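CheQ (Campylobacter jejuni subsp. jejuni, PDB 6A51) acts, like CheP, as a regulator that controls transcription of the core chemotaxis operon cheVAW. Local coordinates at residues 22-33 and 75-86; 90-98 and 138-146. One frame throughout, in Å; residues are numbered along the deposited sequence.

Interaction 1 (22-33 and 75-86); sequences EFLDHYILNAEF and ALRQCSGLNGFV
E32 sends its CG away from its own backbone N (chi1 170°) and on in an extended chain to S80, while D25 keeps CG beside its N (chi1 -79°) and turns its carboxylate to G84. Two acidic side chains of 22-33 thus grip the backbone of 75-86, the second at a type II beta turn from L82 to F85. The E32 carboxylate binds S80 like a fork: OE1 takes S80 OG through its syn lone pair at 2.8 Å, and OE2 takes S80 N at 2.6 Å. A water donates to OE2 and to S80 O and accepts from L29 N, adding another donor to this buried group; such a setting would be consistent with a charged carboxylate. Apolar contacts run alongside the polar ones. L24 CB meets L82 CB at 3.7 Å, and the I28 and L76 side chains cross at about a right angle, with I28 CD1 3.6 Å from L76 CD1. C79 SG sits at the edge of the F33 ring, a sulfur-aromatic contact. I119 and F124 pack on L82 from the antiparallel sheet that strand 85-87 joins. At the turn, L24 N donates to F85 O at its last residue, and G84 N, within it, donates to D25 OD1 at 2.7 Å, nearly along the C-O axis.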
loop_
_atom_site.group_PDB
_atom_site.type_symbol
_atom_site.label_atom_id
_atom_site.label_comp_id
_atom_site.label_asym_id
_atom_site.label_seq_id
_atom_site.Cartn_x
_atom_site.Cartn_y
_atom_site.Cartn_z
ATOM N N GLU A 22 -5.547 -4.002 -2.191
ATOM C CA GLU A 22 -5.238 -4.333 -3.573
ATOM C C GLU A 22 -3.855 -3.797 -3.903
ATOM O O GLU A 22 -3.584 -2.599 -3.730
ATOM C CB GLU A 22 -6.279 -3.762 -4.528
ATOM C CG GLU A 22 -5.752 -3.613 -5.936
ATOM C CD GLU A 22 -6.844 -3.407 -6.973
ATOM O OE1 GLU A 22 -6.528 -3.356 -8.194
ATOM O OE2 GLU A 22 -8.039 -3.322 -6.574
ATOM N N PHE A 23 -2.990 -4.682 -4.375
ATOM C CA PHE A 23 -1.602 -4.321 -4.586
ATOM C C PHE A 23 -1.472 -3.441 -5.820
ATOM O O PHE A 23 -2.305 -3.480 -6.728
ATOM C CB PHE A 23 -0.747 -5.581 -4.721
ATOM C CG PHE A 23 -1.121 -6.664 -3.750
ATOM C CD1 PHE A 23 -1.542 -6.348 -2.462
ATOM C CD2 PHE A 23 -1.070 -7.991 -4.124
ATOM C CE1 PHE A 23 -1.908 -7.335 -1.573
ATOM C CE2 PHE A 23 -1.429 -8.983 -3.239
ATOM C CZ PHE A 23 -1.851 -8.652 -1.961
ATOM N N LEU A 24 -0.418 -2.623 -5.834
ATOM C CA LEU A 24 -0.181 -1.661 -6.898
ATOM C C LEU A 24 0.640 -2.234 -8.057
ATOM O O LEU A 24 1.323 -1.473 -8.755
ATOM C CB LEU A 24 0.504 -0.433 -6.312
ATOM C CG LEU A 24 -0.336 0.380 -5.352
ATOM C CD1 LEU A 24 0.586 1.228 -4.472
ATOM C CD2 LEU A 24 -1.319 1.265 -6.152
ATOM N N ASP A 25 0.592 -3.550 -8.270
ATOM C CA ASP A 25 1.317 -4.235 -9.340
ATOM C C ASP A 25 1.260 -3.483 -10.669
ATOM O O ASP A 25 2.287 -3.129 -11.261
ATOM C CB ASP A 25 0.724 -5.636 -9.531
ATOM C CG ASP A 25 1.204 -6.647 -8.494
ATOM O OD1 ASP A 25 1.367 -6.302 -7.303
ATOM O OD2 ASP A 25 1.391 -7.816 -8.885
ATOM N N HIS A 26 0.047 -3.238 -11.143
ATOM C CA HIS A 26 -0.223 -2.680 -12.454
ATOM C C HIS A 26 -0.121 -1.147 -12.510
ATOM O O HIS A 26 -0.593 -0.570 -13.490
ATOM C CB HIS A 26 -1.618 -3.121 -12.901
ATOM C CG HIS A 26 -1.787 -4.605 -12.942
ATOM N ND1 HIS A 26 -0.810 -5.447 -13.431
ATOM C CD2 HIS A 26 -2.815 -5.398 -12.558
ATOM C CE1 HIS A 26 -1.227 -6.697 -13.342
ATOM N NE2 HIS A 26 -2.440 -6.695 -12.815
ATOM N N TYR A 27 0.469 -0.476 -11.522
ATOM C CA TYR A 27 0.439 0.977 -11.458
ATOM C C TYR A 27 1.828 1.534 -11.197
ATOM O O TYR A 27 2.686 0.877 -10.601
ATOM C CB TYR A 27 -0.493 1.491 -10.345
ATOM C CG TYR A 27 -1.967 1.271 -10.587
ATOM C CD1 TYR A 27 -2.600 0.116 -10.155
ATOM C CD2 TYR A 27 -2.735 2.232 -11.228
ATOM C CE1 TYR A 27 -3.959 -0.080 -10.356
ATOM C CE2 TYR A 27 -4.093 2.041 -11.442
ATOM C CZ TYR A 27 -4.704 0.888 -10.999
ATOM O OH TYR A 27 -6.061 0.703 -11.220
ATOM N N ILE A 28 2.026 2.782 -11.616
ATOM C CA ILE A 28 3.199 3.554 -11.230
ATOM C C ILE A 28 2.729 4.840 -10.562
ATOM O O ILE A 28 1.607 5.311 -10.763
ATOM C CB ILE A 28 4.121 3.883 -12.419
ATOM C CG1 ILE A 28 3.380 4.779 -13.409
ATOM C CG2 ILE A 28 4.605 2.606 -13.099
ATOM C CD1 ILE A 28 4.076 4.922 -14.713
ATOM N N LEU A 29 3.610 5.401 -9.753
ATOM C CA LEU A 29 3.298 6.617 -9.030
ATOM C C LEU A 29 3.473 7.820 -9.957
ATOM O O LEU A 29 4.512 7.968 -10.605
ATOM C CB LEU A 29 4.206 6.708 -7.813
ATOM C CG LEU A 29 4.041 7.846 -6.829
ATOM C CD1 LEU A 29 2.840 7.606 -5.952
ATOM C CD2 LEU A 29 5.300 7.934 -5.992
ATOM N N ASN A 30 2.449 8.671 -10.046
ATOM C CA ASN A 30 2.527 9.804 -10.962
ATOM C C ASN A 30 3.629 10.769 -10.548
ATOM O O ASN A 30 4.336 11.314 -11.403
ATOM C CB ASN A 30 1.180 10.530 -11.033
ATOM C CG ASN A 30 1.236 11.788 -11.908
ATOM O OD1 ASN A 30 1.530 11.720 -13.108
ATOM N ND2 ASN A 30 0.950 12.938 -11.308
ATOM N N ALA A 31 3.792 10.976 -9.237
ATOM C CA ALA A 31 4.826 11.867 -8.717
ATOM C C ALA A 31 6.205 11.509 -9.249
ATOM O O ALA A 31 7.039 12.391 -9.483
ATOM C CB ALA A 31 4.833 11.827 -7.187
ATOM N N GLU A 32 6.464 10.221 -9.447
ATOM C CA GLU A 32 7.755 9.782 -9.959
ATOM C C GLU A 32 7.776 9.746 -11.482
ATOM O O GLU A 32 8.765 10.163 -12.094
ATOM C CB GLU A 32 8.111 8.404 -9.376
ATOM C CG GLU A 32 9.314 7.737 -10.029
ATOM C CD GLU A 32 9.585 6.318 -9.531
ATOM O OE1 GLU A 32 10.556 6.148 -8.759
ATOM O OE2 GLU A 32 8.851 5.378 -9.924
ATOM N N PHE A 33 6.690 9.282 -12.106
ATOM C CA PHE A 33 6.670 9.118 -13.558
ATOM C C PHE A 33 6.805 10.444 -14.287
ATOM O O PHE A 33 7.471 10.519 -15.321
ATOM C CB PHE A 33 5.382 8.432 -14.000
ATOM C CG PHE A 33 5.089 8.583 -15.466
ATOM C CD1 PHE A 33 5.648 7.702 -16.392
ATOM C CD2 PHE A 33 4.248 9.599 -15.929
ATOM C CE1 PHE A 33 5.383 7.826 -17.761
ATOM C CE2 PHE A 33 3.972 9.732 -17.296
ATOM C CZ PHE A 33 4.542 8.844 -18.216
ATOM N N ALA A 75 10.339 6.467 -20.002
ATOM C CA ALA A 75 10.133 6.901 -18.624
ATOM C C ALA A 75 9.369 5.860 -17.815
ATOM O O ALA A 75 9.613 5.698 -16.612
ATOM C CB ALA A 75 9.395 8.236 -18.597
ATOM N N LEU A 76 8.433 5.158 -18.447
ATOM C CA LEU A 76 7.775 4.049 -17.769
ATOM C C LEU A 76 8.805 3.062 -17.241
ATOM O O LEU A 76 8.792 2.709 -16.055
ATOM C CB LEU A 76 6.802 3.358 -18.722
ATOM C CG LEU A 76 6.147 2.084 -18.200
ATOM C CD1 LEU A 76 5.491 2.363 -16.871
ATOM C CD2 LEU A 76 5.114 1.562 -19.192
ATOM N N ARG A 77 9.746 2.647 -18.103
ATOM C CA ARG A 77 10.676 1.575 -17.757
ATOM C C ARG A 77 11.603 1.943 -16.603
ATOM O O ARG A 77 12.104 1.046 -15.924
ATOM C CB ARG A 77 11.490 1.154 -18.986
ATOM C CG ARG A 77 10.731 0.212 -19.937
ATOM C CD ARG A 77 11.570 -0.220 -21.152
ATOM N NE ARG A 77 12.086 0.920 -21.917
ATOM C CZ ARG A 77 11.511 1.425 -23.011
ATOM N NH1 ARG A 77 10.384 0.897 -23.485
ATOM N NH2 ARG A 77 12.066 2.466 -23.636
ATOM N N GLN A 78 11.820 3.226 -16.337
ATOM C CA GLN A 78 12.639 3.634 -15.207
ATOM C C GLN A 78 11.828 3.954 -13.960
ATOM O O GLN A 78 12.376 4.527 -13.014
ATOM C CB GLN A 78 13.507 4.837 -15.582
ATOM C CG GLN A 78 12.764 5.982 -16.203
ATOM C CD GLN A 78 13.680 6.889 -17.000
ATOM O OE1 GLN A 78 13.367 7.280 -18.133
ATOM N NE2 GLN A 78 14.828 7.225 -16.412
ATOM N N CYS A 79 10.543 3.600 -13.926
ATOM C CA CYS A 79 9.722 3.824 -12.738
ATOM C C CYS A 79 9.826 2.654 -11.765
ATOM O O CYS A 79 9.893 1.486 -12.175
ATOM C CB CYS A 79 8.255 4.034 -13.114
ATOM S SG CYS A 79 7.792 5.739 -13.511
ATOM N N SER A 80 9.810 2.976 -10.475
ATOM C CA SER A 80 9.869 1.947 -9.444
ATOM C C SER A 80 8.708 0.963 -9.556
ATOM O O SER A 80 7.560 1.345 -9.812
ATOM C CB SER A 80 9.852 2.591 -8.068
ATOM O OG SER A 80 10.898 3.529 -7.955
ATOM N N GLY A 81 9.016 -0.314 -9.354
ATOM C CA GLY A 81 7.979 -1.323 -9.279
ATOM C C GLY A 81 7.245 -1.281 -7.949
ATOM O O GLY A 81 7.771 -0.849 -6.921
ATOM N N LEU A 82 5.996 -1.727 -7.977
ATOM C CA LEU A 82 5.173 -1.677 -6.777
ATOM C C LEU A 82 4.432 -2.991 -6.555
ATOM O O LEU A 82 3.376 -2.992 -5.911
ATOM C CB LEU A 82 4.187 -0.503 -6.869
ATOM C CG LEU A 82 4.772 0.908 -6.963
ATOM C CD1 LEU A 82 3.760 1.872 -7.589
ATOM C CD2 LEU A 82 5.170 1.388 -5.582
ATOM N N ASN A 83 4.945 -4.101 -7.088
ATOM C CA ASN A 83 4.299 -5.398 -6.912
ATOM C C ASN A 83 4.136 -5.722 -5.438
ATOM O O ASN A 83 5.104 -5.666 -4.673
ATOM C CB ASN A 83 5.107 -6.485 -7.603
ATOM C CG ASN A 83 5.046 -6.387 -9.118
ATOM O OD1 ASN A 83 4.159 -5.740 -9.678
ATOM N ND2 ASN A 83 5.985 -7.038 -9.787
ATOM N N GLY A 84 2.899 -6.045 -5.043
ATOM C CA GLY A 84 2.557 -6.335 -3.664
ATOM C C GLY A 84 2.449 -5.130 -2.755
ATOM O O GLY A 84 2.109 -5.292 -1.572
ATOM N N PHE A 85 2.722 -3.927 -3.246
ATOM C CA PHE A 85 2.729 -2.798 -2.332
ATOM C C PHE A 85 1.378 -2.116 -2.286
ATOM O O PHE A 85 0.561 -2.215 -3.207
ATOM C CB PHE A 85 3.811 -1.792 -2.708
ATOM C CG PHE A 85 5.182 -2.215 -2.275
ATOM C CD1 PHE A 85 5.938 -3.072 -3.076
ATOM C CD2 PHE A 85 5.706 -1.793 -1.051
ATOM C CE1 PHE A 85 7.208 -3.476 -2.679
ATOM C CE2 PHE A 85 6.984 -2.194 -0.643
ATOM C CZ PHE A 85 7.737 -3.036 -1.464
ATOM N N VAL A 86 1.144 -1.438 -1.166
ATOM C CA VAL A 86 0.037 -0.510 -1.002
ATOM C C VAL A 86 0.593 0.719 -0.297
ATOM O O VAL A 86 1.652 0.674 0.333
ATOM C CB VAL A 86 -1.129 -1.111 -0.187
ATOM C CG1 VAL A 86 -1.528 -2.466 -0.729
ATOM C CG2 VAL A 86 -0.748 -1.207 1.279
HETATM O O HOH W 1 6.376 4.039 -9.852
#

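Interaction 2 (90-98 and 138-146); sequences AFCSFTGLA and YHQHIYIEK
Helix 90-95 and strand 142-146 run almost perpendicular, with a signed crossing angle of -84° and a closest axis approach of 7.7 Å. The backbones come nearest at T95 and Y143, CA to CA 4.2 Å, where the last helical turn ends and G96 takes a positive phi. T95 O accepts I144 N at 3.0 Å, in the carbonyl plane and nearly straight (N-H...O 168°). Since Y143 and E145 bond through their backbones to strand 165-169, I144 N lies on the other edge of strand 142-146, where the helix end meets it. One residue earlier, F94 O takes H141 NE2 at 3.1 Å, tilted out of both the carbonyl and the imidazole plane. H141 and F94 approach from opposite directions: F94 CE1 stands over the centre of the imidazole, and the planes meet obliquely at 38°. The ring of Y170, outside the two segments, stacks on H141. I144 points toward the helix end. Its CD1 reaches T95 CB at 3.9 Å and F91 CZ at 4.0 Å, and its CG2 touches L97 CD1. A water donates to both G96 O and I144 O. T95 OG1, held between its own backbone N and carbonyl carbon, donates to F91 O and accepts L97 N at 3.1 Å, which makes an ST turn at the C-terminal end of the helix, seated on the edge strand of an antiparallel sheet.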
loop_
_atom_site.group_PDB
_atom_site.type_symbol
_atom_site.label_atom_id
_atom_site.label_comp_id
_atom_site.label_asym_id
_atom_site.label_seq_id
_atom_site.Cartn_x
_atom_site.Cartn_y
_atom_site.Cartn_z
ATOM N N ALA A 90 -2.854 3.682 3.558
ATOM C CA ALA A 90 -3.939 2.751 3.267
ATOM C C ALA A 90 -3.808 1.487 4.100
ATOM O O ALA A 90 -4.809 0.961 4.607
ATOM C CB ALA A 90 -3.964 2.398 1.776
ATOM N N PHE A 91 -2.580 0.982 4.246
ATOM C CA PHE A 91 -2.344 -0.167 5.110
ATOM C C PHE A 91 -2.828 0.114 6.525
ATOM O O PHE A 91 -3.482 -0.736 7.142
ATOM C CB PHE A 91 -0.861 -0.531 5.092
ATOM C CG PHE A 91 -0.501 -1.698 5.969
ATOM C CD1 PHE A 91 -0.133 -1.502 7.294
ATOM C CD2 PHE A 91 -0.492 -2.984 5.464
ATOM C CE1 PHE A 91 0.213 -2.581 8.111
ATOM C CE2 PHE A 91 -0.142 -4.071 6.271
ATOM C CZ PHE A 91 0.208 -3.859 7.603
ATOM N N CYS A 92 -2.543 1.312 7.048
ATOM C CA CYS A 92 -2.980 1.646 8.404
ATOM C C CYS A 92 -4.484 1.844 8.459
ATOM O O CYS A 92 -5.132 1.472 9.443
ATOM C CB CYS A 92 -2.254 2.896 8.902
ATOM S SG CYS A 92 -0.453 2.696 9.054
ATOM N N SER A 93 -5.058 2.437 7.415
ATOM C CA SER A 93 -6.511 2.513 7.312
ATOM C C SER A 93 -7.122 1.111 7.298
ATOM O O SER A 93 -7.966 0.777 8.133
ATOM C CB SER A 93 -6.881 3.305 6.044
ATOM O OG SER A 93 -8.279 3.320 5.790
ATOM N N PHE A 94 -6.661 0.267 6.376
ATOM C CA PHE A 94 -7.189 -1.084 6.221
ATOM C C PHE A 94 -7.100 -1.884 7.524
ATOM O O PHE A 94 -8.085 -2.480 7.965
ATOM C CB PHE A 94 -6.415 -1.764 5.089
ATOM C CG PHE A 94 -6.902 -3.134 4.724
ATOM C CD1 PHE A 94 -8.212 -3.353 4.365
ATOM C CD2 PHE A 94 -6.012 -4.194 4.651
ATOM C CE1 PHE A 94 -8.643 -4.618 3.991
ATOM C CE2 PHE A 94 -6.438 -5.457 4.277
ATOM C CZ PHE A 94 -7.760 -5.668 3.955
ATOM N N THR A 95 -5.932 -1.892 8.165
ATOM C CA THR A 95 -5.698 -2.784 9.287
ATOM C C THR A 95 -6.061 -2.170 10.622
ATOM O O THR A 95 -6.040 -2.879 11.630
ATOM C CB THR A 95 -4.223 -3.207 9.369
ATOM O OG1 THR A 95 -3.417 -2.054 9.652
ATOM C CG2 THR A 95 -3.754 -3.853 8.089
ATOM N N GLY A 96 -6.337 -0.871 10.670
ATOM C CA GLY A 96 -6.483 -0.226 11.956
ATOM C C GLY A 96 -5.198 -0.024 12.725
ATOM O O GLY A 96 -5.242 0.421 13.872
ATOM N N LEU A 97 -4.050 -0.359 12.152
ATOM C CA LEU A 97 -2.787 -0.112 12.832
ATOM C C LEU A 97 -2.546 1.388 12.940
ATOM O O LEU A 97 -2.861 2.142 12.016
ATOM C CB LEU A 97 -1.650 -0.785 12.063
ATOM C CG LEU A 97 -0.226 -0.646 12.582
ATOM C CD1 LEU A 97 -0.045 -1.551 13.782
ATOM C CD2 LEU A 97 0.759 -1.001 11.488
ATOM N N ALA A 98 -1.987 1.825 14.066
ATOM C CA ALA A 98 -1.707 3.253 14.259
ATOM C C ALA A 98 -0.507 3.673 13.419
ATOM O O ALA A 98 0.527 2.996 13.450
ATOM C CB ALA A 98 -1.435 3.543 15.722
ATOM N N TYR A 138 -5.250 -13.375 -0.082
ATOM C CA TYR A 138 -5.157 -11.946 -0.348
ATOM C C TYR A 138 -6.497 -11.213 -0.309
ATOM O O TYR A 138 -6.510 -9.973 -0.318
ATOM C CB TYR A 138 -4.509 -11.736 -1.701
ATOM C CG TYR A 138 -3.131 -12.310 -1.811
ATOM C CD1 TYR A 138 -2.301 -12.407 -0.691
ATOM C CD2 TYR A 138 -2.642 -12.747 -3.032
ATOM C CE1 TYR A 138 -0.999 -12.932 -0.791
ATOM C CE2 TYR A 138 -1.347 -13.279 -3.143
ATOM C CZ TYR A 138 -0.536 -13.365 -2.024
ATOM O OH TYR A 138 0.734 -13.880 -2.144
ATOM N N HIS A 139 -7.617 -11.913 -0.262
ATOM C CA HIS A 139 -8.897 -11.221 -0.277
ATOM C C HIS A 139 -9.487 -11.039 1.111
ATOM O O HIS A 139 -10.564 -10.457 1.245
ATOM C CB HIS A 139 -9.872 -11.958 -1.200
ATOM C CG HIS A 139 -9.435 -11.948 -2.635
ATOM N ND1 HIS A 139 -8.557 -11.006 -3.135
ATOM C CD2 HIS A 139 -9.728 -12.774 -3.669
ATOM C CE1 HIS A 139 -8.339 -11.246 -4.416
ATOM N NE2 HIS A 139 -9.038 -12.312 -4.766
ATOM N N GLN A 140 -8.794 -11.491 2.146
ATOM C CA GLN A 140 -9.302 -11.371 3.498
ATOM C C GLN A 140 -9.054 -9.973 4.042
ATOM O O GLN A 140 -8.024 -9.349 3.767
ATOM C CB GLN A 140 -8.645 -12.411 4.400
ATOM C CG GLN A 140 -9.508 -13.634 4.622
ATOM C CD GLN A 140 -8.693 -14.823 4.993
ATOM O OE1 GLN A 140 -7.788 -15.214 4.252
ATOM N NE2 GLN A 140 -8.985 -15.415 6.156
ATOM N N HIS A 141 -10.017 -9.472 4.804
ATOM C CA HIS A 141 -9.845 -8.221 5.515
ATOM C C HIS A 141 -9.224 -8.550 6.866
ATOM O O HIS A 141 -9.878 -9.143 7.722
ATOM C CB HIS A 141 -11.172 -7.483 5.666
ATOM C CG HIS A 141 -11.012 -6.035 6.022
ATOM N ND1 HIS A 141 -11.675 -5.023 5.356
ATOM C CD2 HIS A 141 -10.252 -5.428 6.970
ATOM C CE1 HIS A 141 -11.335 -3.857 5.881
ATOM N NE2 HIS A 141 -10.472 -4.075 6.861
ATOM N N ILE A 142 -7.965 -8.183 7.048
ATOM C CA ILE A 142 -7.255 -8.398 8.302
ATOM C C ILE A 142 -7.336 -7.129 9.134
ATOM O O ILE A 142 -7.419 -6.022 8.604
ATOM C CB ILE A 142 -5.785 -8.811 8.054
ATOM C CG1 ILE A 142 -5.046 -7.710 7.299
ATOM C CG2 ILE A 142 -5.727 -10.086 7.219
ATOM C CD1 ILE A 142 -3.588 -8.018 7.020
ATOM N N TYR A 143 -7.326 -7.288 10.451
ATOM C CA TYR A 143 -7.075 -6.186 11.363
ATOM C C TYR A 143 -5.927 -6.560 12.288
ATOM O O TYR A 143 -5.669 -7.743 12.539
ATOM C CB TYR A 143 -8.298 -5.821 12.208
ATOM C CG TYR A 143 -8.803 -6.895 13.169
ATOM C CD1 TYR A 143 -9.755 -7.827 12.762
ATOM C CD2 TYR A 143 -8.364 -6.947 14.486
ATOM C CE1 TYR A 143 -10.247 -8.780 13.631
ATOM C CE2 TYR A 143 -8.848 -7.906 15.367
ATOM C CZ TYR A 143 -9.783 -8.818 14.931
ATOM O OH TYR A 143 -10.272 -9.766 15.794
ATOM N N ILE A 144 -5.248 -5.527 12.789
ATOM C CA ILE A 144 -4.114 -5.664 13.692
ATOM C C ILE A 144 -4.463 -4.911 14.962
ATOM O O ILE A 144 -4.875 -3.752 14.908
ATOM C CB ILE A 144 -2.809 -5.113 13.084
ATOM C CG1 ILE A 144 -2.491 -5.793 11.761
ATOM C CG2 ILE A 144 -1.637 -5.305 14.050
ATOM C CD1 ILE A 144 -1.325 -5.151 11.016
ATOM N N GLU A 145 -4.254 -5.550 16.101
ATOM C CA GLU A 145 -4.799 -5.010 17.328
ATOM C C GLU A 145 -3.969 -5.541 18.479
ATOM O O GLU A 145 -3.457 -6.657 18.415
ATOM C CB GLU A 145 -6.256 -5.434 17.487
ATOM C CG GLU A 145 -7.186 -4.450 18.084
ATOM C CD GLU A 145 -8.590 -5.027 18.157
ATOM O OE1 GLU A 145 -8.736 -6.111 18.777
ATOM O OE2 GLU A 145 -9.531 -4.422 17.575
ATOM N N LYS A 146 -3.844 -4.736 19.526
ATOM C CA LYS A 146 -3.345 -5.250 20.787
ATOM C C LYS A 146 -4.225 -6.407 21.230
ATOM O O LYS A 146 -5.451 -6.285 21.285
ATOM C CB LYS A 146 -3.335 -4.144 21.846
ATOM C CG LYS A 146 -2.382 -2.991 21.552
ATOM C CD LYS A 146 -0.969 -3.361 21.992
ATOM C CE LYS A 146 0.021 -2.228 21.757
ATOM N NZ LYS A 146 1.431 -2.630 22.045
HETATM O O HOH W 2 -4.500 -1.169 16.356
#

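Overall arrangement
Interactions 1 and 2 lie on opposite sides of the chain's centre, each centred about 11 Å from it, with their own centres about 22 Å apart. They follow in series: 75-86 ends in strand 85-87, which leads directly into helix 88-95. They meet twice, V86 CG2 lying 3.9 Å from F91 CB and F23 CZ 3.9 Å from Y138 CG, the latter two rings set edge-to-face. Helix 127-134 lies beside both, its K128 bonding to the backbone of G84 and to Y138 OH, and its F130 touching I144. Just past 138-146, the C147-C166 disulfide ties the chain to strand 165-169. Both contacts are structural packing within the fold.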